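PDB 6K7Z: GH18 chiitnase from Pseudoalteromonas aurantia, which probably hydrolyses chitin as an endo-acting chitinase of glycoside hydrolase family 18, cleaving beta-1,4 bonds between N-acetylglucosamine units within the chain. Local coordinates for residues N17-P22 / I62-H67; Y23-L28 / I181-V186; S102-N107 / P148-S153; F223-N228 / S263-G268. One frame throughout, in Å; residues are numbered along the deposited sequence.

Contact 1 (N17-P22 / I62-H67); sequences NASELP and IKVMQH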
# COMPACT_ATOMS: atom_id res chain seq x y z
N ASN A 17 6.16 8.22 17.19
CA ASN A 17 6.71 6.97 17.72
C ASN A 17 7.34 6.12 16.63
O ASN A 17 8.27 5.35 16.90
CB ASN A 17 5.64 6.15 18.45
CG ASN A 17 5.31 6.70 19.84
OD1 ASN A 17 5.50 7.89 20.11
ND2 ASN A 17 4.80 5.85 20.72
N ALA A 18 6.85 6.23 15.39
CA ALA A 18 7.38 5.41 14.31
C ALA A 18 8.83 5.76 14.00
O ALA A 18 9.57 4.89 13.53
CB ALA A 18 6.52 5.56 13.06
N SER A 19 9.25 7.00 14.26
CA SER A 19 10.62 7.42 13.99
C SER A 19 11.65 6.65 14.81
O SER A 19 12.82 6.62 14.43
CB SER A 19 10.78 8.92 14.26
OG SER A 19 10.78 9.15 15.66
N GLU A 20 11.25 6.03 15.92
CA GLU A 20 12.17 5.27 16.75
C GLU A 20 12.00 3.77 16.61
O GLU A 20 12.54 3.01 17.41
CB GLU A 20 12.02 5.68 18.22
CG GLU A 20 12.02 7.20 18.43
CD GLU A 20 13.36 7.86 18.15
OE1 GLU A 20 14.34 7.17 17.79
OE2 GLU A 20 13.43 9.11 18.29
N LEU A 21 11.25 3.32 15.61
CA LEU A 21 10.97 1.92 15.38
C LEU A 21 11.57 1.47 14.06
O LEU A 21 11.92 2.31 13.21
CB LEU A 21 9.46 1.67 15.41
CG LEU A 21 8.95 1.81 16.85
CD1 LEU A 21 7.43 1.91 16.85
CD2 LEU A 21 9.42 0.62 17.68
N PRO A 22 11.75 0.19 13.86
CA PRO A 22 12.45 -0.28 12.65
C PRO A 22 11.54 -0.37 11.43
O PRO A 22 11.37 -1.43 10.81
CB PRO A 22 12.99 -1.65 13.09
CG PRO A 22 11.99 -2.12 14.08
CD PRO A 22 11.50 -0.91 14.81
N ILE A 62 6.53 13.79 10.32
CA ILE A 62 7.06 13.45 9.01
C ILE A 62 8.51 13.92 8.88
O ILE A 62 9.37 13.20 8.36
CB ILE A 62 6.18 14.07 7.91
CG1 ILE A 62 4.76 13.48 7.95
CG2 ILE A 62 6.84 13.90 6.54
CD1 ILE A 62 3.74 14.24 7.13
N LYS A 63 8.79 15.14 9.34
CA LYS A 63 10.16 15.65 9.27
C LYS A 63 11.10 14.80 10.11
O LYS A 63 12.21 14.48 9.68
CB LYS A 63 10.21 17.10 9.74
CG LYS A 63 9.56 18.10 8.80
CD LYS A 63 9.59 19.50 9.40
CE LYS A 63 8.72 20.48 8.62
NZ LYS A 63 8.57 21.79 9.33
N VAL A 64 10.66 14.40 11.31
CA VAL A 64 11.50 13.60 12.18
C VAL A 64 11.75 12.22 11.58
O VAL A 64 12.87 11.71 11.60
CB VAL A 64 10.87 13.50 13.58
CG1 VAL A 64 11.62 12.50 14.44
CG2 VAL A 64 10.83 14.88 14.24
N MET A 65 10.69 11.60 11.04
CA MET A 65 10.85 10.32 10.36
C MET A 65 11.84 10.43 9.20
O MET A 65 12.74 9.59 9.05
CB MET A 65 9.49 9.81 9.87
CG MET A 65 8.60 9.24 10.97
SD MET A 65 7.13 8.40 10.30
CE MET A 65 6.09 9.82 9.91
N GLN A 66 11.67 11.46 8.38
CA GLN A 66 12.57 11.66 7.25
C GLN A 66 14.00 11.92 7.70
O GLN A 66 14.95 11.45 7.06
CB GLN A 66 12.05 12.80 6.38
CG GLN A 66 10.88 12.36 5.51
CD GLN A 66 10.17 13.50 4.83
OE1 GLN A 66 10.25 14.65 5.27
NE2 GLN A 66 9.46 13.19 3.75
N HIS A 67 14.19 12.60 8.82
CA HIS A 67 15.56 12.84 9.38
C HIS A 67 16.18 11.50 9.71
O HIS A 67 17.37 11.36 9.69
CB HIS A 67 15.50 13.71 10.65
CG HIS A 67 16.82 13.95 11.36
ND1 HIS A 67 17.88 14.62 10.79
CD2 HIS A 67 17.17 13.76 12.65
CE1 HIS A 67 18.86 14.72 11.66
NE2 HIS A 67 18.45 14.21 12.80

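Contact 2 (Y23-L28 / I181-V186); sequences YDVVNL and IDWLNV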
# COMPACT_ATOMS: atom_id res chain seq x y z
N TYR A 23 10.91 0.76 11.09
CA TYR A 23 10.16 0.91 9.85
C TYR A 23 11.01 1.59 8.79
O TYR A 23 11.79 2.49 9.10
CB TYR A 23 8.88 1.73 10.04
CG TYR A 23 7.77 0.96 10.73
CD1 TYR A 23 7.15 -0.10 10.09
CD2 TYR A 23 7.35 1.31 12.01
CE1 TYR A 23 6.14 -0.82 10.71
CE2 TYR A 23 6.34 0.61 12.64
CZ TYR A 23 5.74 -0.45 11.99
OH TYR A 23 4.73 -1.14 12.62
N ASP A 24 10.85 1.15 7.55
CA ASP A 24 11.46 1.86 6.44
C ASP A 24 10.51 2.84 5.77
O ASP A 24 10.95 3.89 5.29
CB ASP A 24 11.98 0.87 5.40
CG ASP A 24 13.04 -0.03 5.95
OD1 ASP A 24 14.04 0.50 6.50
OD2 ASP A 24 12.88 -1.26 5.87
N VAL A 25 9.21 2.52 5.75
CA VAL A 25 8.22 3.31 5.02
C VAL A 25 6.97 3.42 5.87
O VAL A 25 6.49 2.42 6.42
CB VAL A 25 7.87 2.66 3.67
CG1 VAL A 25 6.88 3.54 2.91
CG2 VAL A 25 9.12 2.41 2.84
N VAL A 26 6.41 4.62 5.95
CA VAL A 26 5.12 4.84 6.59
C VAL A 26 4.18 5.40 5.55
O VAL A 26 4.48 6.43 4.93
CB VAL A 26 5.24 5.77 7.80
CG1 VAL A 26 3.86 6.17 8.28
CG2 VAL A 26 6.04 5.09 8.91
N ASN A 27 3.04 4.74 5.35
CA ASN A 27 2.00 5.19 4.44
C ASN A 27 0.94 5.93 5.24
O ASN A 27 0.25 5.32 6.07
CB ASN A 27 1.34 4.03 3.70
CG ASN A 27 2.31 3.22 2.86
OD1 ASN A 27 3.29 3.74 2.36
ND2 ASN A 27 2.00 1.93 2.68
N LEU A 28 0.78 7.23 5.00
CA LEU A 28 -0.28 7.98 5.66
C LEU A 28 -1.60 7.70 4.94
O LEU A 28 -1.70 7.90 3.73
CB LEU A 28 0.04 9.47 5.68
CG LEU A 28 1.44 9.80 6.18
CD1 LEU A 28 1.72 11.29 6.01
CD2 LEU A 28 1.60 9.38 7.65
N ILE A 181 6.92 0.85 -10.96
CA ILE A 181 6.38 0.70 -9.61
C ILE A 181 7.51 0.24 -8.70
O ILE A 181 8.25 -0.69 -9.04
CB ILE A 181 5.22 -0.30 -9.60
CG1 ILE A 181 4.05 0.23 -10.42
CG2 ILE A 181 4.81 -0.67 -8.16
CD1 ILE A 181 2.93 -0.77 -10.63
N ASP A 182 7.63 0.86 -7.53
CA ASP A 182 8.70 0.45 -6.63
C ASP A 182 8.40 -0.87 -5.93
O ASP A 182 9.27 -1.73 -5.84
CB ASP A 182 8.98 1.56 -5.62
CG ASP A 182 9.60 2.78 -6.27
OD1 ASP A 182 10.82 2.78 -6.50
OD2 ASP A 182 8.86 3.73 -6.56
N TRP A 183 7.17 -1.06 -5.45
CA TRP A 183 6.80 -2.34 -4.86
C TRP A 183 5.29 -2.42 -4.71
O TRP A 183 4.57 -1.42 -4.85
CB TRP A 183 7.48 -2.58 -3.51
CG TRP A 183 7.18 -1.54 -2.48
CD1 TRP A 183 6.06 -1.45 -1.69
CD2 TRP A 183 8.03 -0.45 -2.09
NE1 TRP A 183 6.16 -0.37 -0.86
CE2 TRP A 183 7.35 0.26 -1.09
CE3 TRP A 183 9.29 -0.01 -2.50
CZ2 TRP A 183 7.90 1.39 -0.49
CZ3 TRP A 183 9.83 1.11 -1.90
CH2 TRP A 183 9.13 1.80 -0.91
N LEU A 184 4.82 -3.63 -4.42
CA LEU A 184 3.42 -3.92 -4.17
C LEU A 184 3.25 -4.30 -2.71
O LEU A 184 3.95 -5.19 -2.23
CB LEU A 184 2.94 -5.09 -5.04
CG LEU A 184 3.09 -4.99 -6.55
CD1 LEU A 184 2.57 -6.28 -7.20
CD2 LEU A 184 2.35 -3.75 -7.08
N ASN A 185 2.33 -3.63 -2.02
CA ASN A 185 1.96 -4.02 -0.65
C ASN A 185 0.81 -5.00 -0.76
O ASN A 185 -0.36 -4.60 -0.78
CB ASN A 185 1.57 -2.79 0.17
CG ASN A 185 2.71 -1.80 0.35
OD1 ASN A 185 3.83 -2.17 0.71
ND2 ASN A 185 2.42 -0.52 0.09
N VAL A 186 1.11 -6.30 -0.85
CA VAL A 186 0.07 -7.30 -1.05
C VAL A 186 -0.68 -7.52 0.26
O VAL A 186 -0.08 -7.84 1.29
CB VAL A 186 0.65 -8.62 -1.58
CG1 VAL A 186 -0.48 -9.61 -1.85
CG2 VAL A 186 1.50 -8.39 -2.83
O HOH W 1 4.36 1.76 0.55

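Contact 3 (S102-N107 / P148-S153); sequences SFVKNN and PDYIIS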
# COMPACT_ATOMS: atom_id res chain seq x y z
N SER A 102 1.31 17.19 -6.89
CA SER A 102 1.34 18.45 -6.15
C SER A 102 1.19 18.21 -4.65
O SER A 102 1.92 18.81 -3.85
CB SER A 102 0.24 19.38 -6.66
OG SER A 102 0.52 19.77 -7.99
N PHE A 103 0.27 17.33 -4.25
CA PHE A 103 0.12 17.07 -2.82
C PHE A 103 1.41 16.53 -2.23
O PHE A 103 1.82 16.95 -1.14
CB PHE A 103 -1.02 16.08 -2.57
CG PHE A 103 -1.29 15.87 -1.10
CD1 PHE A 103 -0.61 14.90 -0.38
CD2 PHE A 103 -2.23 16.65 -0.45
CE1 PHE A 103 -0.85 14.71 0.99
CE2 PHE A 103 -2.48 16.47 0.90
CZ PHE A 103 -1.79 15.50 1.62
N VAL A 104 2.07 15.62 -2.94
CA VAL A 104 3.34 15.07 -2.47
C VAL A 104 4.39 16.17 -2.32
O VAL A 104 5.10 16.26 -1.31
CB VAL A 104 3.83 13.95 -3.41
CG1 VAL A 104 5.27 13.57 -3.10
CG2 VAL A 104 2.92 12.76 -3.28
N LYS A 105 4.51 17.03 -3.35
CA LYS A 105 5.58 18.02 -3.32
C LYS A 105 5.27 19.14 -2.32
O LYS A 105 6.16 19.57 -1.58
CB LYS A 105 5.80 18.59 -4.71
CG LYS A 105 6.38 17.59 -5.69
CD LYS A 105 6.68 18.24 -7.04
CE LYS A 105 7.38 17.28 -7.98
NZ LYS A 105 7.61 17.90 -9.32
N ASN A 106 4.03 19.61 -2.30
CA ASN A 106 3.66 20.69 -1.39
C ASN A 106 3.74 20.28 0.07
O ASN A 106 3.91 21.14 0.94
CB ASN A 106 2.25 21.19 -1.68
CG ASN A 106 2.12 21.81 -3.07
OD1 ASN A 106 3.08 22.38 -3.60
ND2 ASN A 106 0.94 21.69 -3.66
N ASN A 107 3.62 18.99 0.37
CA ASN A 107 3.75 18.49 1.73
C ASN A 107 5.07 17.75 1.96
O ASN A 107 5.21 17.08 2.98
CB ASN A 107 2.57 17.60 2.08
CG ASN A 107 1.26 18.36 2.10
OD1 ASN A 107 0.98 19.12 3.04
ND2 ASN A 107 0.45 18.19 1.06
N PRO A 148 15.01 8.02 -8.81
CA PRO A 148 14.72 7.30 -7.58
C PRO A 148 14.34 8.20 -6.44
O PRO A 148 14.26 7.74 -5.36
CB PRO A 148 16.06 6.66 -7.24
CG PRO A 148 17.02 7.71 -7.68
CD PRO A 148 16.45 8.28 -8.95
N ASP A 149 14.12 9.46 -6.69
CA ASP A 149 13.77 10.41 -5.68
C ASP A 149 12.42 10.20 -4.99
O ASP A 149 12.25 10.64 -3.90
CB ASP A 149 13.69 11.76 -6.32
CG ASP A 149 15.08 12.28 -6.79
OD1 ASP A 149 16.10 11.67 -6.43
OD2 ASP A 149 15.12 13.27 -7.53
N TYR A 150 11.49 9.57 -5.70
CA TYR A 150 10.14 9.37 -5.21
C TYR A 150 9.73 7.91 -5.34
O TYR A 150 10.23 7.17 -6.20
CB TYR A 150 9.13 10.23 -5.98
CG TYR A 150 9.28 11.70 -5.74
CD1 TYR A 150 8.73 12.28 -4.62
CD2 TYR A 150 9.96 12.50 -6.64
CE1 TYR A 150 8.85 13.62 -4.39
CE2 TYR A 150 10.10 13.86 -6.40
CZ TYR A 150 9.54 14.41 -5.27
OH TYR A 150 9.66 15.76 -5.02
N ILE A 151 8.79 7.52 -4.49
CA ILE A 151 8.27 6.16 -4.42
C ILE A 151 6.85 6.16 -4.95
O ILE A 151 6.06 7.05 -4.63
CB ILE A 151 8.30 5.63 -2.97
CG1 ILE A 151 9.74 5.57 -2.45
CG2 ILE A 151 7.64 4.25 -2.88
CD1 ILE A 151 10.56 4.48 -3.07
N ILE A 152 6.53 5.15 -5.76
CA ILE A 152 5.15 4.84 -6.13
C ILE A 152 4.95 3.37 -5.79
O ILE A 152 5.57 2.50 -6.40
CB ILE A 152 4.86 5.10 -7.61
CG1 ILE A 152 5.07 6.57 -7.95
CG2 ILE A 152 3.41 4.71 -7.94
CD1 ILE A 152 4.85 6.89 -9.43
N SER A 153 4.10 3.10 -4.81
CA SER A 153 3.70 1.74 -4.50
C SER A 153 2.22 1.58 -4.81
O SER A 153 1.49 2.57 -4.99
CB SER A 153 4.00 1.39 -3.04
OG SER A 153 3.31 2.25 -2.14

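Contact 4 (F223-N228 / S263-G268); sequences FPVTQN and SSDHNG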
# COMPACT_ATOMS: atom_id res chain seq x y z
N PHE A 223 0.10 -7.90 6.41
CA PHE A 223 -0.66 -8.65 7.42
C PHE A 223 -1.31 -7.70 8.41
O PHE A 223 -0.82 -6.58 8.62
CB PHE A 223 0.26 -9.61 8.20
CG PHE A 223 0.87 -10.66 7.33
CD1 PHE A 223 0.15 -11.79 7.00
CD2 PHE A 223 2.14 -10.49 6.81
CE1 PHE A 223 0.70 -12.75 6.18
CE2 PHE A 223 2.69 -11.46 5.98
CZ PHE A 223 1.98 -12.59 5.67
N PRO A 224 -2.40 -8.13 9.06
CA PRO A 224 -2.95 -7.34 10.17
C PRO A 224 -2.13 -7.54 11.43
O PRO A 224 -1.64 -8.64 11.70
CB PRO A 224 -4.37 -7.91 10.36
CG PRO A 224 -4.41 -9.19 9.56
CD PRO A 224 -3.09 -9.42 8.91
N VAL A 225 -1.98 -6.46 12.21
CA VAL A 225 -1.22 -6.57 13.46
C VAL A 225 -2.01 -7.38 14.47
O VAL A 225 -1.48 -8.32 15.09
CB VAL A 225 -0.86 -5.19 14.01
CG1 VAL A 225 -0.10 -5.32 15.33
CG2 VAL A 225 -0.04 -4.41 12.98
N THR A 226 -3.27 -7.03 14.67
CA THR A 226 -4.14 -7.69 15.64
C THR A 226 -5.39 -8.23 14.98
O THR A 226 -5.72 -7.90 13.83
CB THR A 226 -4.59 -6.73 16.74
OG1 THR A 226 -5.40 -5.69 16.15
CG2 THR A 226 -3.39 -6.13 17.48
N GLN A 227 -6.13 -9.01 15.75
CA GLN A 227 -7.36 -9.54 15.26
C GLN A 227 -8.36 -8.43 14.81
O GLN A 227 -9.11 -8.64 13.91
CB GLN A 227 -8.04 -10.33 16.36
CG GLN A 227 -9.48 -10.72 16.07
CD GLN A 227 -10.48 -9.77 16.72
OE1 GLN A 227 -10.45 -9.52 17.93
NE2 GLN A 227 -11.41 -9.30 15.93
N ASN A 228 -8.38 -7.30 15.48
CA ASN A 228 -9.36 -6.27 15.12
C ASN A 228 -8.94 -5.49 13.89
O ASN A 228 -9.68 -4.61 13.46
CB ASN A 228 -9.60 -5.30 16.29
CG ASN A 228 -10.83 -4.40 16.08
OD1 ASN A 228 -10.70 -3.19 15.91
ND2 ASN A 228 -12.01 -5.00 16.08
N SER A 263 -1.11 1.96 14.63
CA SER A 263 -1.58 2.24 15.99
C SER A 263 -2.15 1.01 16.69
O SER A 263 -2.60 1.12 17.84
CB SER A 263 -2.62 3.35 15.97
OG SER A 263 -1.98 4.61 15.87
N SER A 264 -2.14 -0.14 16.05
CA SER A 264 -2.56 -1.38 16.70
C SER A 264 -1.41 -2.11 17.38
O SER A 264 -1.66 -3.11 18.07
CB SER A 264 -3.21 -2.32 15.68
OG SER A 264 -4.38 -1.75 15.16
N ASP A 265 -0.18 -1.66 17.19
CA ASP A 265 1.01 -2.38 17.64
C ASP A 265 1.54 -1.75 18.93
O ASP A 265 2.24 -0.74 18.90
CB ASP A 265 2.09 -2.37 16.57
CG ASP A 265 3.36 -3.03 17.04
OD1 ASP A 265 3.30 -3.79 18.04
OD2 ASP A 265 4.41 -2.82 16.40
N HIS A 266 1.23 -2.36 20.03
CA HIS A 266 1.63 -1.92 21.37
C HIS A 266 3.13 -1.89 21.62
O HIS A 266 3.78 -2.87 21.55
CB HIS A 266 0.98 -2.86 22.39
CG HIS A 266 1.05 -2.38 23.80
ND1 HIS A 266 1.65 -3.10 24.79
CD2 HIS A 266 0.58 -1.26 24.38
CE1 HIS A 266 1.58 -2.43 25.92
NE2 HIS A 266 0.93 -1.32 25.69
N ASN A 267 3.63 -0.71 21.93
CA ASN A 267 5.05 -0.50 22.20
C ASN A 267 5.94 -0.91 21.03
O ASN A 267 7.14 -1.08 21.20
CB ASN A 267 5.50 -1.21 23.48
CG ASN A 267 4.98 -0.52 24.72
OD1 ASN A 267 4.62 -1.18 25.71
ND2 ASN A 267 4.93 0.81 24.69
N GLY A 268 5.38 -1.03 19.84
CA GLY A 268 6.16 -1.46 18.70
C GLY A 268 6.66 -2.88 18.79
O GLY A 268 7.58 -3.25 18.05

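Contact 1 (N17-P22 / I62-H67)
S19 and A18 meet V64 and M65 by van der Waals contact alone, with no hydrogen bond crossing between 17-22 and 62-67. The backbones run close, the CA atoms of S19 and M65 being 4.7 Å apart, so short side chains suffice. V64 CG1 sits against both side-chain atoms of S19, 3.7 Å from S19 CB and likewise close to S19 OG; a chi1 of 172° sets this methyl anti to the backbone N and carries it onto the serine. S19 CB also lies 4.0 Å from M65 CG. From there the M65 chain runs on extended (chi2 -170°), which brings the sulfur to the alanine, and A18 CB touches M65 SD at 4.0 Å. In the TIM barrel of family 18, this is outer-layer packing: helix 56-67 links strands 25-33 and 71-77, and it meets a short turn in the loop that joins strand 3-8 to strand 25-33. M65 also packs on V26 and V72 of the barrel wall, while A18 rests on F262. The polar groups are served elsewhere. S19 OG turns back to the carbonyl oxygen of I16, and A18 O accepts from Q70 NE2. The turn is closed from within by backbone bonds, E20 N to N17 O at 3.2 Å and L21 N to A18 O at 3.1 Å.

Contact 2 (Y23-L28 / I181-V186)
Water 1 is gripped by three side chains that converge from 23-28 and 181-186. It donates to N27 OD1 at 2.9 Å and accepts from N185 ND2 at 3.0 Å and from W183 NE1 at 3.1 Å, so the indole N-H and both amides have a partner in this buried place. The amides of N27 and N185 approach from opposite directions with their planes 52° apart. N27 ND2 and N185 ND2, 3.6 Å from each other and both donors, cannot pair; the link runs from N185 ND2 through the water to N27 OD1. N185 ND2 has a further, weak bond to OD1 of D113, which opens a DxDxE sequence, the family 18 motif that carries the catalytic acid, so this side of the cluster probably borders the catalytic centre. Beside it, V25 CG2 meets the six-membered part of the W183 indole obliquely, 3.7 Å from W183 CZ2 and 3.8 Å from W183 CH2. The tryptophan's first torsion (chi1 58°) sets CG between the backbone N and the carbonyl carbon, which swings the indole across the interior toward V25. No backbone bonds link the two strands, whose N27 and N185 CA atoms stand 10.5 Å apart. They are the second and sixth strands of the TIM barrel, facing each other across its lumen. Around the pair, N27 touches Y7 and V25 touches L73 on the strands flanking 25-33, while W183 packs on I5 of strand 3-8 and on I151 and S153 of strand 151-154.

Contact 3 (S102-N107 / P148-S153)
The phenol ring of Y150 is met obliquely by V104 CG1 and K105 CE; within the helix, the ring of F103 has the amide nitrogen N107 ND2 over the centre of one face, 3.3 Å above its plane. With CG anti to the carbonyl carbon (chi1 -68°) the Y150 ring is held out toward the helix. V104 CG1 lies 3.8 Å from Y150 CE1, the valine and tyrosine side chains running antiparallel past one another. K105 is roughly perpendicular to the tyrosine: its extended chain passes the hydroxyl, with K105 CG 3.8 Å and K105 CE 4.0 Å from Y150 OH, so aliphatic carbons make this contact. Replacing Y150 by an alanine would probably open a gap beside V104 and take away the surface along which the K105 chain lies. The helix end itself is held by N107, whose ND2 donates to F103 O at 2.9 Å (N-H...O angle 155°); the same carbonyl also accepts from N107 N. On its inner side V104 packs on V112 and I74. Helix 93-106 thus meets the entry to strand 151-154 just outside strand 111-115, at the N-terminal ends of the strands: the layered alpha-on-beta packing of a TIM barrel, on the side opposite its catalytic face.

Contact 4 (F223-N228 / S263-G268)
V225 begins the contact just where strand 219-224 ends, its side chain directed at S264 and D265. V225 CB lies 4.1 Å from S264 CB, and V225 CG1 packs against D265 CB at 3.9 Å, the valine lying crosswise to the aspartate. A chi1 of 179° turns CG1 onto this carbon and onto S264 O, also 3.9 Å from V225 CG1. Backbone bonding ties V225 to W260 of strand 256-260. T226 follows, with its methyl T226 CG2 3.5 Å from S264 O and its hydroxyl T226 OG1 4.0 Å from S264 CB. No hydrogen bond joins the two segments directly, but D229 spans them: its carboxylate takes T226 OG1 on one oxygen and S264 OG on the other. These loops follow the seventh and eighth strands of the TIM barrel, on the rim formed by the C-terminal strand ends, the side on which family 18 enzymes carry their active site. Across from V225, D265 turns its carboxylate (chi1 177°) to the start of helix 269-277, OD1 accepting from W270 N and OD2 from I271 N; a negative group at that helix end would be favoured by the helix dipole. G268, the N-cap residue, has its backbone N bonded to D265 O at 3.3 Å and adopts a positive phi that suits glycine.

How the contacts relate
Contact 2 lies in the barrel core, its centre about 5 Å from that of the chain. Contact 1 is also buried although its centre is about 18 Å out; contacts 3 and 4, at about 14 and 16 Å, are only partly buried. Contact 2 joins opposite strands through a buried water, amides and an indole; contacts 1 and 3 set helices of the outer layer against a loop turn and against the residue leading into a strand, and contact 4 joins two loops whose hydroxyls share an outside carboxylate. I62 packs on L28 between contacts 1 and 2. Contacts 2 and 3 use neighbouring strands, 183-187 and 151-154, with a probable hydrogen bond from I152 N to D182 OD2. L21 packs on G268, linking contacts 1 and 4.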